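PDB 2D28: type II secretion ATPase XpsE from Xanthomonas campestris, which belongs to the GspE-like family of ATPases that serve type II secretion and is represented here by its N-terminal domain alone. Local coordinates for residues L88-V99 with R137-Y148; V61-A69 with L130-S138. The protein carries 1 engineered substitution. All coordinates share one frame; numbering follows the deposited sequence.

Contact 1. Residues L88-V99 with R137-Y148; sequences LRFLKQFHLCPV and RSEIDDLIERWY
Helix 88-94 runs nearly antiparallel to helix 137-147 (164°), their axes 10.0 Å apart, and Leu88 faces Tyr148 across the gap; strand 96-99 passes closer, 8.1 Å from the same helix axis at 59°. Ile144 fills the angle between helix and strand. With CG1 anti to its carbonyl carbon (chi1 -69°), its CD1 reaches the carbonyl oxygens of both Leu91 and Leu96, and CG1 lies against Cys97 CB at 3.9 Å. Its other branch, CG2, meets Leu88 CD1 at a tight 3.3 Å. Two polar pairs line one border of this packing. Lys92 NZ meets Glu145 OE1 at 2.6 Å in a salt bridge nearly along the C-O axis. His95 ND1 donates to the syn lone pair of Asp141 OD1 at 2.7 Å; Arg137 CG lies over one face of the imidazole and Lys92 O over the other, so the ring is sandwiched as well as bonded. The Arg137 guanidinium goes on to a salt bridge with Asp112. Beyond Cys97, Pro98 O approaches the edge of the indole at Trp147 CZ3, and a water joins that oxygen to Tyr148 OH. This is alpha/beta layer packing: the C-terminal helix lies across an outer strand of the three-stranded mixed sheet.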
loop_
_atom_site.group_PDB
_atom_site.type_symbol
_atom_site.label_atom_id
_atom_site.label_comp_id
_atom_site.label_asym_id
_atom_site.label_seq_id
_atom_site.Cartn_x
_atom_site.Cartn_y
_atom_site.Cartn_z
ATOM N N LEU A 88 -1.328 16.530 1.977
ATOM C CA LEU A 88 -1.489 15.974 0.626
ATOM C C LEU A 88 -0.209 15.342 0.155
ATOM O O LEU A 88 -0.212 14.247 -0.369
ATOM C CB LEU A 88 -2.004 17.032 -0.339
ATOM C CG LEU A 88 -2.117 16.587 -1.810
ATOM C CD1 LEU A 88 -3.149 15.427 -1.950
ATOM C CD2 LEU A 88 -2.491 17.769 -2.686
ATOM N N ARG A 89 0.936 16.013 0.440
ATOM C CA ARG A 89 2.232 15.502 0.071
ATOM C C ARG A 89 2.510 14.115 0.676
ATOM O O ARG A 89 3.016 13.276 0.025
ATOM C CB ARG A 89 3.350 16.465 0.558
ATOM C CG ARG A 89 4.755 16.101 0.055
ATOM C CD ARG A 89 5.866 16.554 0.979
ATOM N NE ARG A 89 5.693 15.889 2.270
ATOM C CZ ARG A 89 6.162 14.702 2.583
ATOM N NH1 ARG A 89 6.913 14.033 1.719
ATOM N NH2 ARG A 89 5.882 14.167 3.792
ATOM N N PHE A 90 2.266 13.959 1.961
ATOM C CA PHE A 90 2.433 12.692 2.667
ATOM C C PHE A 90 1.635 11.584 1.946
ATOM O O PHE A 90 2.140 10.515 1.683
ATOM C CB PHE A 90 1.920 12.840 4.125
ATOM C CG PHE A 90 2.090 11.630 4.941
ATOM C CD1 PHE A 90 3.173 11.502 5.842
ATOM C CD2 PHE A 90 1.172 10.582 4.862
ATOM C CE1 PHE A 90 3.345 10.351 6.603
ATOM C CE2 PHE A 90 1.355 9.389 5.624
ATOM C CZ PHE A 90 2.457 9.276 6.478
ATOM N N LEU A 91 0.366 11.833 1.683
ATOM C CA LEU A 91 -0.437 10.857 0.897
ATOM C C LEU A 91 0.239 10.400 -0.388
ATOM O O LEU A 91 0.331 9.173 -0.682
ATOM C CB LEU A 91 -1.821 11.431 0.602
ATOM C CG LEU A 91 -2.645 11.883 1.800
ATOM C CD1 LEU A 91 -4.026 12.319 1.296
ATOM C CD2 LEU A 91 -2.735 10.883 2.913
ATOM N N LYS A 92 0.741 11.382 -1.149
ATOM C CA LYS A 92 1.423 11.098 -2.401
ATOM C C LYS A 92 2.732 10.372 -2.207
ATOM O O LYS A 92 3.007 9.399 -2.926
ATOM C CB LYS A 92 1.581 12.331 -3.292
ATOM C CG LYS A 92 0.340 12.977 -3.690
ATOM C CD LYS A 92 0.607 14.282 -4.557
ATOM C CE LYS A 92 -0.664 14.920 -4.826
ATOM N NZ LYS A 92 -0.936 15.111 -6.288
ATOM N N GLN A 93 3.553 10.780 -1.248
ATOM C CA GLN A 93 4.797 10.097 -1.018
ATOM C C GLN A 93 4.598 8.655 -0.587
ATOM O O GLN A 93 5.372 7.770 -0.982
ATOM C CB GLN A 93 5.600 10.799 0.121
ATOM C CG GLN A 93 6.831 10.100 0.431
ATOM C CD GLN A 93 7.484 10.506 1.766
ATOM O OE1 GLN A 93 7.140 11.535 2.348
ATOM N NE2 GLN A 93 8.420 9.708 2.226
ATOM N N PHE A 94 3.627 8.416 0.291
ATOM C CA PHE A 94 3.476 7.043 0.847
ATOM C C PHE A 94 2.479 6.172 0.049
ATOM O O PHE A 94 2.351 4.913 0.327
ATOM C CB PHE A 94 3.117 7.157 2.327
ATOM C CG PHE A 94 4.308 7.563 3.183
ATOM C CD1 PHE A 94 5.318 6.618 3.518
ATOM C CD2 PHE A 94 4.477 8.868 3.542
ATOM C CE1 PHE A 94 6.422 7.027 4.273
ATOM C CE2 PHE A 94 5.635 9.281 4.260
ATOM C CZ PHE A 94 6.581 8.341 4.632
ATOM N N HIS A 95 1.754 6.826 -0.876
ATOM C CA HIS A 95 0.727 6.202 -1.740
ATOM C C HIS A 95 -0.319 5.553 -0.877
ATOM O O HIS A 95 -0.498 4.320 -0.879
ATOM C CB HIS A 95 1.322 5.151 -2.689
ATOM C CG HIS A 95 2.455 5.662 -3.523
ATOM N ND1 HIS A 95 2.268 6.363 -4.699
ATOM C CD2 HIS A 95 3.783 5.725 -3.249
ATOM C CE1 HIS A 95 3.459 6.754 -5.158
ATOM N NE2 HIS A 95 4.388 6.369 -4.298
ATOM N N LEU A 96 -0.984 6.346 -0.046
ATOM C CA LEU A 96 -2.071 5.801 0.759
ATOM C C LEU A 96 -3.058 6.987 0.926
ATOM O O LEU A 96 -2.704 8.145 0.662
ATOM C CB LEU A 96 -1.546 5.364 2.102
ATOM C CG LEU A 96 -0.596 6.245 2.890
ATOM C CD1 LEU A 96 -1.344 7.314 3.654
ATOM C CD2 LEU A 96 0.190 5.426 3.922
ATOM N N CYS A 97 -4.276 6.694 1.289
ATOM C CA CYS A 97 -5.379 7.657 1.215
ATOM C C CYS A 97 -6.538 7.311 2.157
ATOM O O CYS A 97 -7.071 6.225 2.073
ATOM C CB CYS A 97 -5.914 7.718 -0.223
ATOM S SG CYS A 97 -7.016 9.195 -0.425
ATOM N N PRO A 98 -6.915 8.186 3.083
ATOM C CA PRO A 98 -8.087 7.928 3.879
ATOM C C PRO A 98 -9.329 7.937 2.964
ATOM O O PRO A 98 -9.498 8.882 2.136
ATOM C CB PRO A 98 -8.102 9.096 4.851
ATOM C CG PRO A 98 -6.714 9.554 4.857
ATOM C CD PRO A 98 -6.289 9.476 3.432
ATOM N N VAL A 99 -10.183 6.935 3.110
ATOM C CA VAL A 99 -11.381 6.808 2.239
ATOM C C VAL A 99 -12.720 6.772 2.959
ATOM O O VAL A 99 -13.785 6.748 2.291
ATOM C CB VAL A 99 -11.288 5.647 1.241
ATOM C CG1 VAL A 99 -10.162 5.902 0.302
ATOM C CG2 VAL A 99 -11.082 4.272 1.924
ATOM N N ARG A 137 -1.368 0.725 -6.591
ATOM C CA ARG A 137 -0.641 1.949 -6.389
ATOM C C ARG A 137 -1.218 3.102 -7.224
ATOM O O ARG A 137 -1.451 4.201 -6.711
ATOM C CB ARG A 137 0.830 1.736 -6.721
ATOM C CG ARG A 137 1.778 2.928 -6.259
ATOM C CD ARG A 137 3.278 2.672 -6.555
ATOM N NE ARG A 137 3.590 1.363 -5.995
ATOM C CZ ARG A 137 3.808 1.133 -4.714
ATOM N NH1 ARG A 137 3.899 -0.109 -4.330
ATOM N NH2 ARG A 137 3.967 2.139 -3.838
ATOM N N SER A 138 -1.406 2.877 -8.517
ATOM C CA SER A 138 -1.782 3.978 -9.392
ATOM C C SER A 138 -3.209 4.341 -9.174
ATOM O O SER A 138 -3.637 5.490 -9.469
ATOM C CB SER A 138 -1.585 3.549 -10.863
ATOM O OG SER A 138 -0.173 3.424 -11.033
ATOM N N GLU A 139 -4.029 3.368 -8.751
ATOM C CA GLU A 139 -5.422 3.664 -8.437
ATOM C C GLU A 139 -5.551 4.585 -7.225
ATOM O O GLU A 139 -6.415 5.464 -7.186
ATOM C CB GLU A 139 -6.226 2.378 -8.215
ATOM C CG GLU A 139 -6.325 1.571 -9.500
ATOM C CD GLU A 139 -7.106 0.267 -9.351
ATOM O OE1 GLU A 139 -7.833 0.103 -8.384
ATOM O OE2 GLU A 139 -6.960 -0.546 -10.263
ATOM N N ILE A 140 -4.747 4.320 -6.207
ATOM C CA ILE A 140 -4.639 5.196 -5.033
ATOM C C ILE A 140 -4.145 6.585 -5.465
ATOM O O ILE A 140 -4.719 7.608 -5.053
ATOM C CB ILE A 140 -3.689 4.577 -3.982
ATOM C CG1 ILE A 140 -4.290 3.295 -3.447
ATOM C CG2 ILE A 140 -3.412 5.570 -2.852
ATOM C CD1 ILE A 140 -3.436 2.540 -2.499
ATOM N N ASP A 141 -3.083 6.631 -6.267
ATOM C CA ASP A 141 -2.564 7.941 -6.726
ATOM C C ASP A 141 -3.618 8.765 -7.458
ATOM O O ASP A 141 -3.768 9.940 -7.194
ATOM C CB ASP A 141 -1.398 7.729 -7.646
ATOM C CG ASP A 141 -0.221 7.184 -6.917
ATOM O OD1 ASP A 141 -0.148 7.211 -5.652
ATOM O OD2 ASP A 141 0.673 6.675 -7.553
ATOM N N ASP A 142 -4.389 8.082 -8.302
ATOM C CA ASP A 142 -5.439 8.697 -9.100
ATOM C C ASP A 142 -6.515 9.267 -8.200
ATOM O O ASP A 142 -6.934 10.415 -8.346
ATOM C CB ASP A 142 -6.058 7.650 -10.036
ATOM C CG ASP A 142 -5.219 7.365 -11.264
ATOM O OD1 ASP A 142 -4.164 7.969 -11.513
ATOM O OD2 ASP A 142 -5.537 6.476 -12.029
ATOM N N LEU A 143 -6.940 8.505 -7.195
ATOM C CA LEU A 143 -7.955 8.968 -6.260
ATOM C C LEU A 143 -7.434 10.165 -5.463
ATOM O O LEU A 143 -8.191 11.158 -5.221
ATOM C CB LEU A 143 -8.373 7.887 -5.250
ATOM C CG LEU A 143 -9.468 8.337 -4.289
ATOM C CD1 LEU A 143 -10.772 8.250 -5.005
ATOM C CD2 LEU A 143 -9.474 7.500 -3.064
ATOM N N ILE A 144 -6.176 10.098 -5.002
ATOM C CA ILE A 144 -5.630 11.214 -4.215
ATOM C C ILE A 144 -5.789 12.500 -5.055
ATOM O O ILE A 144 -6.292 13.479 -4.516
ATOM C CB ILE A 144 -4.180 11.030 -3.834
ATOM C CG1 ILE A 144 -4.026 9.888 -2.791
ATOM C CG2 ILE A 144 -3.579 12.386 -3.271
ATOM C CD1 ILE A 144 -2.626 9.290 -2.726
ATOM N N GLU A 145 -5.403 12.472 -6.320
ATOM C CA GLU A 145 -5.436 13.658 -7.177
ATOM C C GLU A 145 -6.856 14.128 -7.505
ATOM O O GLU A 145 -7.130 15.352 -7.545
ATOM C CB GLU A 145 -4.719 13.413 -8.503
ATOM C CG GLU A 145 -4.507 14.672 -9.367
ATOM C CD GLU A 145 -3.918 15.808 -8.543
ATOM O OE1 GLU A 145 -2.785 15.645 -8.039
ATOM O OE2 GLU A 145 -4.608 16.846 -8.335
ATOM N N ARG A 146 -7.728 13.173 -7.801
ATOM C CA ARG A 146 -9.112 13.434 -8.092
ATOM C C ARG A 146 -9.806 14.057 -6.911
ATOM O O ARG A 146 -10.526 15.059 -7.027
ATOM C CB ARG A 146 -9.775 12.115 -8.489
ATOM C CG ARG A 146 -11.247 12.166 -8.613
ATOM C CD ARG A 146 -11.735 11.027 -9.462
ATOM N NE ARG A 146 -12.374 10.017 -8.658
ATOM C CZ ARG A 146 -11.972 8.766 -8.457
ATOM N NH1 ARG A 146 -10.828 8.272 -8.983
ATOM N NH2 ARG A 146 -12.767 7.984 -7.711
ATOM N N TRP A 147 -9.557 13.504 -5.741
ATOM C CA TRP A 147 -10.191 14.004 -4.569
ATOM C C TRP A 147 -9.526 15.309 -4.092
ATOM O O TRP A 147 -10.222 16.124 -3.452
ATOM C CB TRP A 147 -10.180 12.971 -3.456
ATOM C CG TRP A 147 -11.248 11.975 -3.544
ATOM C CD1 TRP A 147 -12.143 11.774 -4.589
ATOM C CD2 TRP A 147 -11.594 11.040 -2.536
ATOM N NE1 TRP A 147 -13.018 10.773 -4.260
ATOM C CE2 TRP A 147 -12.701 10.303 -3.003
ATOM C CE3 TRP A 147 -11.085 10.751 -1.257
ATOM C CZ2 TRP A 147 -13.285 9.289 -2.247
ATOM C CZ3 TRP A 147 -11.665 9.779 -0.509
ATOM C CH2 TRP A 147 -12.761 9.044 -0.998
ATOM N N TYR A 148 -8.225 15.496 -4.390
ATOM C CA TYR A 148 -7.447 16.676 -3.911
ATOM C C TYR A 148 -6.544 17.260 -4.985
ATOM O O TYR A 148 -6.457 16.732 -6.081
ATOM C CB TYR A 148 -6.689 16.372 -2.630
ATOM C CG TYR A 148 -7.489 15.575 -1.600
ATOM C CD1 TYR A 148 -8.557 16.132 -0.977
ATOM C CD2 TYR A 148 -7.151 14.262 -1.232
ATOM C CE1 TYR A 148 -9.302 15.413 -0.024
ATOM C CE2 TYR A 148 -7.905 13.533 -0.315
ATOM C CZ TYR A 148 -8.973 14.131 0.298
ATOM O OH TYR A 148 -9.789 13.523 1.235
HETATM O O HOH W 1 -8.845 11.433 2.205
#

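Contact 2. Residues V61-A69 with L130-S138; sequences VLGLPLVDA and LLLHVGLRS
Val134 O is approached from two positions on segment 61-69: Val67 N donates to it at 2.9 Å with an N-H...O angle of 165°, and Leu66 CA adds a CH...O contact at 3.4 Å. The amide of the same residue, Val134 N, gives its proton to Pro65 O at 2.8 Å, equally straight. Val134 thus bonds to the residues before and after Leu66, the pattern of a parallel beta bridge, here a single one. It lays the extended chain after helix 51-62 alongside strand 130-134, an outer strand of the mixed sheet, whose other side is hydrogen-bonded to strand 105-110.

The side chains sort onto two faces. On one, Leu66 and Val134 lie side by side and point the same way, Leu66 CD2 touching Val134 CB at 3.9 Å; Leu66 also rests on Glu56 and Ala59 of helix 51-62. Leu64 crosses Val134 at about a right angle, its CB 3.7 Å from Val134 CG2, while its CD2 reaches back to Leu132 CB. On the other face, His133 receives two neighbours. Pro65 CG comes obliquely to the imidazole, 3.5 Å from His133 CD2, and Val67 CG2 packs against His133 CB at 3.8 Å. That methyl reaches the histidine because it stands anti to the carbonyl carbon of Val67, beside the backbone N, with CG1 taking the place anti to N (chi1 159°).

Past the bridge the two chains part, and polar groups fill in: Val67 O accepts a hydrogen bond from the indole NE1 of Trp109 on strand 105-110. Leu136 stands at the N-cap of helix 137-147, and its backbone N donates to a water whose oxygen lies 2.6 Å from Val67 O.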
loop_
_atom_site.group_PDB
_atom_site.type_symbol
_atom_site.label_atom_id
_atom_site.label_comp_id
_atom_site.label_asym_id
_atom_site.label_seq_id
_atom_site.Cartn_x
_atom_site.Cartn_y
_atom_site.Cartn_z
ATOM N N VAL A 61 -0.730 -12.152 1.910
ATOM C CA VAL A 61 0.186 -12.475 2.977
ATOM C C VAL A 61 -0.310 -11.893 4.261
ATOM O O VAL A 61 -0.128 -12.496 5.364
ATOM C CB VAL A 61 1.638 -12.021 2.697
ATOM C CG1 VAL A 61 2.447 -12.040 3.925
ATOM C CG2 VAL A 61 2.256 -12.913 1.602
ATOM N N LEU A 62 -0.944 -10.731 4.158
ATOM C CA LEU A 62 -1.333 -9.996 5.357
ATOM C C LEU A 62 -2.810 -10.238 5.723
ATOM O O LEU A 62 -3.262 -9.781 6.767
ATOM C CB LEU A 62 -1.013 -8.503 5.216
ATOM C CG LEU A 62 0.458 -8.099 5.232
ATOM C CD1 LEU A 62 0.542 -6.613 4.828
ATOM C CD2 LEU A 62 1.141 -8.341 6.599
ATOM N N GLY A 63 -3.558 -10.968 4.892
ATOM C CA GLY A 63 -4.951 -11.251 5.170
ATOM C C GLY A 63 -5.857 -10.043 5.084
ATOM O O GLY A 63 -6.875 -9.982 5.727
ATOM N N LEU A 64 -5.472 -9.055 4.270
ATOM C CA LEU A 64 -6.184 -7.803 4.227
ATOM C C LEU A 64 -7.069 -7.800 2.996
ATOM O O LEU A 64 -6.722 -8.396 1.958
ATOM C CB LEU A 64 -5.189 -6.626 4.099
ATOM C CG LEU A 64 -4.403 -6.261 5.373
ATOM C CD1 LEU A 64 -3.276 -5.348 5.016
ATOM C CD2 LEU A 64 -5.254 -5.723 6.498
ATOM N N PRO A 65 -8.148 -7.046 3.078
ATOM C CA PRO A 65 -9.042 -6.893 1.934
ATOM C C PRO A 65 -8.419 -6.042 0.832
ATOM O O PRO A 65 -7.594 -5.191 1.069
ATOM C CB PRO A 65 -10.255 -6.189 2.533
ATOM C CG PRO A 65 -9.633 -5.324 3.630
ATOM C CD PRO A 65 -8.604 -6.241 4.225
ATOM N N LEU A 66 -8.886 -6.286 -0.372
ATOM C CA LEU A 66 -8.504 -5.581 -1.568
ATOM C C LEU A 66 -9.689 -4.688 -1.980
ATOM O O LEU A 66 -10.839 -5.111 -1.900
ATOM C CB LEU A 66 -8.191 -6.550 -2.706
ATOM C CG LEU A 66 -6.936 -7.384 -2.582
ATOM C CD1 LEU A 66 -7.014 -8.661 -3.388
ATOM C CD2 LEU A 66 -5.756 -6.591 -3.011
ATOM N N VAL A 67 -9.388 -3.429 -2.340
ATOM C CA VAL A 67 -10.399 -2.448 -2.707
ATOM C C VAL A 67 -9.959 -1.843 -4.035
ATOM O O VAL A 67 -8.769 -1.631 -4.299
ATOM C CB VAL A 67 -10.603 -1.370 -1.626
ATOM C CG1 VAL A 67 -11.264 -0.081 -2.193
ATOM C CG2 VAL A 67 -11.355 -1.912 -0.457
ATOM N N ASP A 68 -10.931 -1.614 -4.906
ATOM C CA ASP A 68 -10.628 -1.051 -6.198
ATOM C C ASP A 68 -11.403 0.202 -6.426
ATOM O O ASP A 68 -12.308 0.523 -5.665
ATOM C CB ASP A 68 -10.814 -2.058 -7.308
ATOM C CG ASP A 68 -12.234 -2.535 -7.449
ATOM O OD1 ASP A 68 -13.125 -1.754 -7.786
ATOM O OD2 ASP A 68 -12.537 -3.672 -7.169
ATOM N N ALA A 69 -10.992 0.854 -7.516
ATOM C CA ALA A 69 -11.416 2.159 -7.921
ATOM C C ALA A 69 -12.919 2.279 -8.239
ATOM O O ALA A 69 -13.526 3.364 -8.090
ATOM C CB ALA A 69 -10.513 2.579 -9.145
ATOM N N LEU A 130 -7.011 2.420 12.570
ATOM C CA LEU A 130 -7.078 2.223 11.131
ATOM C C LEU A 130 -7.706 0.895 10.785
ATOM O O LEU A 130 -7.514 -0.095 11.526
ATOM C CB LEU A 130 -5.650 2.210 10.538
ATOM C CG LEU A 130 -4.753 3.434 10.949
ATOM C CD1 LEU A 130 -3.426 3.397 10.239
ATOM C CD2 LEU A 130 -5.399 4.764 10.610
ATOM N N LEU A 131 -8.358 0.867 9.623
ATOM C CA LEU A 131 -8.697 -0.368 8.933
ATOM C C LEU A 131 -8.028 -0.274 7.567
ATOM O O LEU A 131 -8.307 0.614 6.800
ATOM C CB LEU A 131 -10.216 -0.530 8.792
ATOM C CG LEU A 131 -10.818 -1.905 8.488
ATOM C CD1 LEU A 131 -10.565 -2.911 9.608
ATOM C CD2 LEU A 131 -12.298 -1.746 8.261
ATOM N N LEU A 132 -7.088 -1.182 7.308
ATOM C CA LEU A 132 -6.296 -1.159 6.115
ATOM C C LEU A 132 -6.957 -1.901 4.963
ATOM O O LEU A 132 -7.460 -2.983 5.128
ATOM C CB LEU A 132 -4.920 -1.760 6.361
ATOM C CG LEU A 132 -4.064 -0.985 7.399
ATOM C CD1 LEU A 132 -2.744 -1.741 7.612
ATOM C CD2 LEU A 132 -3.916 0.458 6.923
ATOM N N HIS A 133 -6.942 -1.279 3.780
ATOM C CA HIS A 133 -7.440 -1.894 2.560
ATOM C C HIS A 133 -6.402 -1.746 1.471
ATOM O O HIS A 133 -5.898 -0.618 1.229
ATOM C CB HIS A 133 -8.694 -1.157 2.114
ATOM C CG HIS A 133 -9.791 -1.114 3.136
ATOM N ND1 HIS A 133 -10.100 0.011 3.853
ATOM C CD2 HIS A 133 -10.737 -2.016 3.457
ATOM C CE1 HIS A 133 -11.123 -0.249 4.663
ATOM N NE2 HIS A 133 -11.492 -1.495 4.471
ATOM N N VAL A 134 -6.012 -2.841 0.852
ATOM C CA VAL A 134 -4.934 -2.797 -0.133
ATOM C C VAL A 134 -5.536 -2.326 -1.488
ATOM O O VAL A 134 -6.639 -2.740 -1.922
ATOM C CB VAL A 134 -4.235 -4.173 -0.298
ATOM C CG1 VAL A 134 -3.029 -4.113 -1.271
ATOM C CG2 VAL A 134 -3.891 -4.816 1.098
ATOM N N GLY A 135 -4.826 -1.445 -2.126
ATOM C CA GLY A 135 -5.175 -0.941 -3.455
ATOM C C GLY A 135 -3.949 -0.857 -4.352
ATOM O O GLY A 135 -2.783 -0.820 -3.918
ATOM N N LEU A 136 -4.215 -0.940 -5.649
ATOM C CA LEU A 136 -3.200 -0.845 -6.654
ATOM C C LEU A 136 -2.675 0.649 -6.572
ATOM O O LEU A 136 -3.436 1.634 -6.342
ATOM C CB LEU A 136 -3.737 -1.173 -8.069
ATOM C CG LEU A 136 -3.741 -2.646 -8.540
ATOM C CD1 LEU A 136 -4.768 -3.468 -7.766
ATOM C CD2 LEU A 136 -4.091 -2.619 -10.056
ATOM N N ARG A 137 -1.368 0.725 -6.591
ATOM C CA ARG A 137 -0.641 1.949 -6.389
ATOM C C ARG A 137 -1.218 3.102 -7.224
ATOM O O ARG A 137 -1.451 4.201 -6.711
ATOM C CB ARG A 137 0.830 1.736 -6.721
ATOM C CG ARG A 137 1.778 2.928 -6.259
ATOM C CD ARG A 137 3.278 2.672 -6.555
ATOM N NE ARG A 137 3.590 1.363 -5.995
ATOM C CZ ARG A 137 3.808 1.133 -4.714
ATOM N NH1 ARG A 137 3.899 -0.109 -4.330
ATOM N NH2 ARG A 137 3.967 2.139 -3.838
ATOM N N SER A 138 -1.406 2.877 -8.517
ATOM C CA SER A 138 -1.782 3.978 -9.392
ATOM C C SER A 138 -3.209 4.341 -9.174
ATOM O O SER A 138 -3.637 5.490 -9.469
ATOM C CB SER A 138 -1.585 3.549 -10.863
ATOM O OG SER A 138 -0.173 3.424 -11.033
HETATM O O HOH W 2 -7.107 -1.389 -6.245
#

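Both contacts reach the same three-stranded sheet, but contact 1 packs a helix on its face, over strand 96-102, and contact 2 adds an extended chain at its edge, beside strand 130-134. The residue ranges overlap at Arg137 and Ser138, since the strand of contact 2 runs through Gly135 and Leu136 into the helix of contact 1. Ile140 CD1 packs on Gly135 O at this junction. Contact 1 is held by side chains, with a buried apolar middle and a salt bridge and a histidine-carboxylate hydrogen bond along its border; the hydrogen bonds of contact 2 join backbones, with Pro65 and Leu66 exposed and His133 and Val134 buried. Trp109 serves both, touching Ile140 and Leu143 in one and bonding Val67 in the other.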